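Local coordinates for Sqt1 (Chaetomium thermophilum, PDB 4ZOY), which probably acts as a dedicated WD40-repeat chaperone that captures a nascent ribosomal protein during its translation and so serves ribosome biogenesis, at residues F253-G267 with N330-L343. Numbering follows the deposited sequence.
Sequences FSVAVSPTGAVVAVG and NIESLAFSPSAPIL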
loop_
_atom_site.group_PDB
_atom_site.type_symbol
_atom_site.label_atom_id
_atom_site.label_comp_id
_atom_site.label_asym_id
_atom_site.label_seq_id
_atom_site.Cartn_x
_atom_site.Cartn_y
_atom_site.Cartn_z
ATOM N N PHE A 253 11.263 -5.266 2.980
ATOM C CA PHE A 253 10.732 -4.104 2.270
ATOM C C PHE A 253 9.231 -4.144 2.041
ATOM O O PHE A 253 8.636 -3.142 1.631
ATOM C CB PHE A 253 11.441 -3.965 0.920
ATOM C CG PHE A 253 12.930 -3.817 1.047
ATOM C CD1 PHE A 253 13.467 -2.660 1.586
ATOM C CD2 PHE A 253 13.783 -4.841 0.671
ATOM C CE1 PHE A 253 14.842 -2.515 1.736
ATOM C CE2 PHE A 253 15.157 -4.700 0.812
ATOM C CZ PHE A 253 15.682 -3.537 1.347
ATOM N N SER A 254 8.614 -5.295 2.291
ATOM C CA SER A 254 7.176 -5.441 2.056
ATOM C C SER A 254 6.561 -6.428 3.042
ATOM O O SER A 254 7.251 -7.288 3.602
ATOM C CB SER A 254 6.901 -5.874 0.608
ATOM O OG SER A 254 7.586 -7.084 0.310
ATOM N N VAL A 255 5.252 -6.299 3.250
ATOM C CA VAL A 255 4.539 -7.117 4.222
ATOM C C VAL A 255 3.064 -7.155 3.841
ATOM O O VAL A 255 2.518 -6.179 3.330
ATOM C CB VAL A 255 4.752 -6.581 5.670
ATOM C CG1 VAL A 255 4.178 -5.180 5.830
ATOM C CG2 VAL A 255 4.142 -7.523 6.708
ATOM N N ALA A 256 2.438 -8.305 4.075
ATOM C CA ALA A 256 1.025 -8.504 3.800
ATOM C C ALA A 256 0.490 -9.567 4.753
ATOM O O ALA A 256 1.204 -10.498 5.142
ATOM C CB ALA A 256 0.793 -8.906 2.346
ATOM N N VAL A 257 -0.771 -9.415 5.147
ATOM C CA VAL A 257 -1.424 -10.384 6.019
ATOM C C VAL A 257 -2.546 -11.090 5.250
ATOM O O VAL A 257 -3.241 -10.470 4.460
ATOM C CB VAL A 257 -1.969 -9.697 7.293
ATOM C CG1 VAL A 257 -2.678 -10.716 8.182
ATOM C CG2 VAL A 257 -0.838 -9.034 8.065
ATOM N N SER A 258 -2.704 -12.399 5.463
ATOM C CA SER A 258 -3.685 -13.188 4.713
ATOM C C SER A 258 -5.117 -12.846 5.122
ATOM O O SER A 258 -5.332 -12.296 6.202
ATOM C CB SER A 258 -3.416 -14.684 4.906
ATOM O OG SER A 258 -3.720 -15.077 6.237
ATOM N N PRO A 259 -6.096 -13.161 4.258
ATOM C CA PRO A 259 -7.482 -12.741 4.533
ATOM C C PRO A 259 -8.085 -13.320 5.814
ATOM O O PRO A 259 -9.017 -12.717 6.340
ATOM C CB PRO A 259 -8.260 -13.251 3.315
ATOM C CG PRO A 259 -7.263 -13.426 2.260
ATOM C CD PRO A 259 -5.935 -13.683 2.890
ATOM N N THR A 260 -7.599 -14.465 6.284
ATOM C CA THR A 260 -8.097 -15.009 7.548
ATOM C C THR A 260 -7.306 -14.514 8.748
ATOM O O THR A 260 -7.642 -14.824 9.887
ATOM C CB THR A 260 -8.039 -16.537 7.570
ATOM O OG1 THR A 260 -6.675 -16.952 7.432
ATOM C CG2 THR A 260 -8.878 -17.127 6.448
ATOM N N GLY A 261 -6.230 -13.777 8.489
ATOM C CA GLY A 261 -5.326 -13.359 9.537
ATOM C C GLY A 261 -4.408 -14.447 10.073
ATOM O O GLY A 261 -3.710 -14.232 11.056
ATOM N N ALA A 262 -4.382 -15.601 9.415
ATOM C CA ALA A 262 -3.613 -16.741 9.924
ATOM C C ALA A 262 -2.110 -16.628 9.698
ATOM O O ALA A 262 -1.324 -17.200 10.446
ATOM C CB ALA A 262 -4.124 -18.042 9.296
ATOM N N VAL A 263 -1.703 -15.919 8.646
ATOM C CA VAL A 263 -0.276 -15.752 8.392
ATOM C C VAL A 263 0.060 -14.352 7.934
ATOM O O VAL A 263 -0.790 -13.618 7.426
ATOM C CB VAL A 263 0.273 -16.750 7.323
ATOM C CG1 VAL A 263 -0.033 -18.197 7.713
ATOM C CG2 VAL A 263 -0.297 -16.459 5.960
ATOM N N VAL A 264 1.328 -14.016 8.110
ATOM C CA VAL A 264 1.891 -12.806 7.541
ATOM C C VAL A 264 3.012 -13.203 6.583
ATOM O O VAL A 264 3.781 -14.131 6.863
ATOM C CB VAL A 264 2.400 -11.841 8.651
ATOM C CG1 VAL A 264 3.440 -12.515 9.547
ATOM C CG2 VAL A 264 2.948 -10.553 8.052
ATOM N N ALA A 265 3.064 -12.528 5.430
ATOM C CA ALA A 265 4.168 -12.677 4.476
ATOM C C ALA A 265 5.039 -11.446 4.539
ATOM O O ALA A 265 4.527 -10.325 4.552
ATOM C CB ALA A 265 3.640 -12.872 3.066
ATOM N N VAL A 266 6.355 -11.651 4.577
ATOM C CA VAL A 266 7.301 -10.541 4.482
ATOM C C VAL A 266 8.181 -10.767 3.265
ATOM O O VAL A 266 8.487 -11.898 2.906
ATOM C CB VAL A 266 8.180 -10.364 5.748
ATOM C CG1 VAL A 266 7.294 -10.131 6.964
ATOM C CG2 VAL A 266 9.081 -11.579 5.982
ATOM N N GLY A 267 8.536 -9.678 2.604
ATOM C CA GLY A 267 9.327 -9.758 1.391
ATOM C C GLY A 267 10.527 -8.860 1.521
ATOM O O GLY A 267 10.461 -7.781 2.110
ATOM N N ASN A 330 14.883 -7.436 -4.688
ATOM C CA ASN A 330 13.957 -7.001 -3.641
ATOM C C ASN A 330 12.492 -7.269 -3.948
ATOM O O ASN A 330 11.988 -6.938 -5.029
ATOM C CB ASN A 330 14.124 -5.503 -3.382
ATOM C CG ASN A 330 15.486 -5.140 -2.806
ATOM O OD1 ASN A 330 16.352 -5.993 -2.624
ATOM N ND2 ASN A 330 15.673 -3.856 -2.511
ATOM N N ILE A 331 11.799 -7.876 -2.988
ATOM C CA ILE A 331 10.354 -7.991 -3.081
ATOM C C ILE A 331 9.754 -6.695 -2.551
ATOM O O ILE A 331 9.749 -6.443 -1.347
ATOM C CB ILE A 331 9.820 -9.190 -2.299
ATOM C CG1 ILE A 331 10.465 -10.494 -2.808
ATOM C CG2 ILE A 331 8.286 -9.221 -2.392
ATOM C CD1 ILE A 331 10.344 -10.715 -4.312
ATOM N N GLU A 332 9.274 -5.861 -3.462
ATOM C CA GLU A 332 8.820 -4.535 -3.079
ATOM C C GLU A 332 7.321 -4.480 -2.820
ATOM O O GLU A 332 6.835 -3.499 -2.243
ATOM C CB GLU A 332 9.194 -3.518 -4.157
ATOM C CG GLU A 332 10.698 -3.224 -4.223
ATOM C CD GLU A 332 11.222 -2.471 -3.000
ATOM O OE1 GLU A 332 10.405 -2.016 -2.168
ATOM O OE2 GLU A 332 12.462 -2.325 -2.873
ATOM N N SER A 333 6.594 -5.523 -3.223
ATOM C CA SER A 333 5.155 -5.518 -3.045
ATOM C C SER A 333 4.630 -6.946 -2.915
ATOM O O SER A 333 5.008 -7.819 -3.690
ATOM C CB SER A 333 4.488 -4.781 -4.220
ATOM O OG SER A 333 3.085 -4.753 -4.042
ATOM N N LEU A 334 3.759 -7.159 -1.925
ATOM C CA LEU A 334 3.159 -8.450 -1.609
ATOM C C LEU A 334 1.663 -8.268 -1.457
ATOM O O LEU A 334 1.227 -7.306 -0.818
ATOM C CB LEU A 334 3.707 -9.020 -0.290
ATOM C CG LEU A 334 5.088 -9.656 -0.281
ATOM C CD1 LEU A 334 5.570 -9.824 1.166
ATOM C CD2 LEU A 334 5.001 -10.986 -0.986
ATOM N N ALA A 335 0.884 -9.190 -2.007
ATOM C CA ALA A 335 -0.563 -9.159 -1.797
ATOM C C ALA A 335 -1.156 -10.545 -1.782
ATOM O O ALA A 335 -0.905 -11.358 -2.675
ATOM C CB ALA A 335 -1.232 -8.319 -2.867
ATOM N N PHE A 336 -1.935 -10.829 -0.743
ATOM C CA PHE A 336 -2.795 -12.001 -0.737
ATOM C C PHE A 336 -4.086 -11.704 -1.487
ATOM O O PHE A 336 -4.675 -10.629 -1.320
ATOM C CB PHE A 336 -3.143 -12.426 0.695
ATOM C CG PHE A 336 -2.012 -13.084 1.439
ATOM C CD1 PHE A 336 -1.829 -14.459 1.377
ATOM C CD2 PHE A 336 -1.153 -12.330 2.216
ATOM C CE1 PHE A 336 -0.794 -15.072 2.083
ATOM C CE2 PHE A 336 -0.117 -12.933 2.924
ATOM C CZ PHE A 336 0.053 -14.307 2.858
ATOM N N SER A 337 -4.535 -12.648 -2.298
ATOM C CA SER A 337 -5.850 -12.523 -2.898
ATOM C C SER A 337 -6.909 -12.536 -1.810
ATOM O O SER A 337 -6.820 -13.330 -0.873
ATOM C CB SER A 337 -6.103 -13.652 -3.888
ATOM O OG SER A 337 -7.457 -13.650 -4.320
ATOM N N PRO A 338 -7.926 -11.678 -1.940
ATOM C CA PRO A 338 -8.985 -11.647 -0.932
ATOM C C PRO A 338 -9.844 -12.908 -0.942
ATOM O O PRO A 338 -10.476 -13.180 0.081
ATOM C CB PRO A 338 -9.814 -10.417 -1.331
ATOM C CG PRO A 338 -9.577 -10.260 -2.794
ATOM C CD PRO A 338 -8.140 -10.683 -3.003
ATOM N N SER A 339 -9.874 -13.662 -2.039
ATOM C CA SER A 339 -10.753 -14.835 -2.082
ATOM C C SER A 339 -10.237 -16.048 -2.859
ATOM O O SER A 339 -10.905 -17.078 -2.900
ATOM C CB SER A 339 -12.109 -14.432 -2.653
ATOM O OG SER A 339 -11.964 -13.945 -3.969
ATOM N N ALA A 340 -9.068 -15.947 -3.475
ATOM C CA ALA A 340 -8.439 -17.112 -4.086
ATOM C C ALA A 340 -7.222 -17.464 -3.241
ATOM O O ALA A 340 -6.655 -16.593 -2.586
ATOM C CB ALA A 340 -8.044 -16.829 -5.532
ATOM N N PRO A 341 -6.824 -18.746 -3.235
ATOM C CA PRO A 341 -5.734 -19.161 -2.348
ATOM C C PRO A 341 -4.373 -18.898 -2.971
ATOM O O PRO A 341 -3.611 -19.826 -3.256
ATOM C CB PRO A 341 -5.991 -20.654 -2.167
ATOM C CG PRO A 341 -6.620 -21.069 -3.451
ATOM C CD PRO A 341 -7.482 -19.899 -3.878
ATOM N N ILE A 342 -4.092 -17.625 -3.215
ATOM C CA ILE A 342 -2.826 -17.257 -3.838
ATOM C C ILE A 342 -2.214 -16.016 -3.210
ATOM O O ILE A 342 -2.910 -15.166 -2.636
ATOM C CB ILE A 342 -2.965 -17.016 -5.369
ATOM C CG1 ILE A 342 -3.982 -15.905 -5.658
ATOM C CG2 ILE A 342 -3.345 -18.318 -6.110
ATOM C CD1 ILE A 342 -4.124 -15.587 -7.146
ATOM N N LEU A 343 -0.891 -15.930 -3.332
ATOM C CA LEU A 343 -0.099 -14.792 -2.902
ATOM C C LEU A 343 0.707 -14.312 -4.096
ATOM O O LEU A 343 1.350 -15.127 -4.766
ATOM C CB LEU A 343 0.842 -15.191 -1.761
ATOM C CG LEU A 343 1.932 -14.193 -1.361
ATOM C CD1 LEU A 343 1.342 -12.969 -0.647
ATOM C CD2 LEU A 343 3.014 -14.872 -0.505
HETATM O O HOH W 1 6.156 -2.149 0.646
HETATM O O HOH W 2 9.686 -0.717 0.806
#
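F336 lies between S258 and L343, the latter from the adjacent strand of its own sheet. S258 CB sits 3.8 Å from the ring centroid and only 9° off the normal, a CH-pi contact, while L343 CD1 rests over the centre of the opposite face. A256 O approaches CE2 near the ring plane, at the edge, and V263 CG2 and A265 CB meet CZ obliquely, V263 CG2 at 3.8 Å. With CG anti to its carbonyl carbon, F336 lays its ring against the face of the hairpin, touching both strands 253-257 and 263-267. Replaced by alanine, the position would lose the ring, and S258 CB, V263 CG2 and A265 CB would probably be left facing a gap between the two sheets. L334 forms the second tight point: its CD1 lies 3.3 Å from G267 N, and its CB packs on A256 CB. G267 has no room for a side chain, since a CB would clash with I331 CG2. The one direct hydrogen bond across the contact runs from S254 OG to I331 O (2.8 Å), the donor standing 57° out of the carbonyl plane rather than on a lone pair.

The ends are more open to solvent. At one, P259 CG meets S337 O beside the exposed P338; at the other, partly exposed F253 and N330 meet, and one water lies 2.8 Å from F253 O and within reach of E332 O.

Strands 253-257 and 331-336 run nearly parallel (11°), 5.3 Å apart at closest approach, yet no backbone hydrogen bond joins them. Each is the first strand of its own four-stranded antiparallel sheet, and side chains do most of the joining, with a backbone bond between I331 and G268 at one end: the face-to-face packing of adjacent blades in a WD40 beta-propeller.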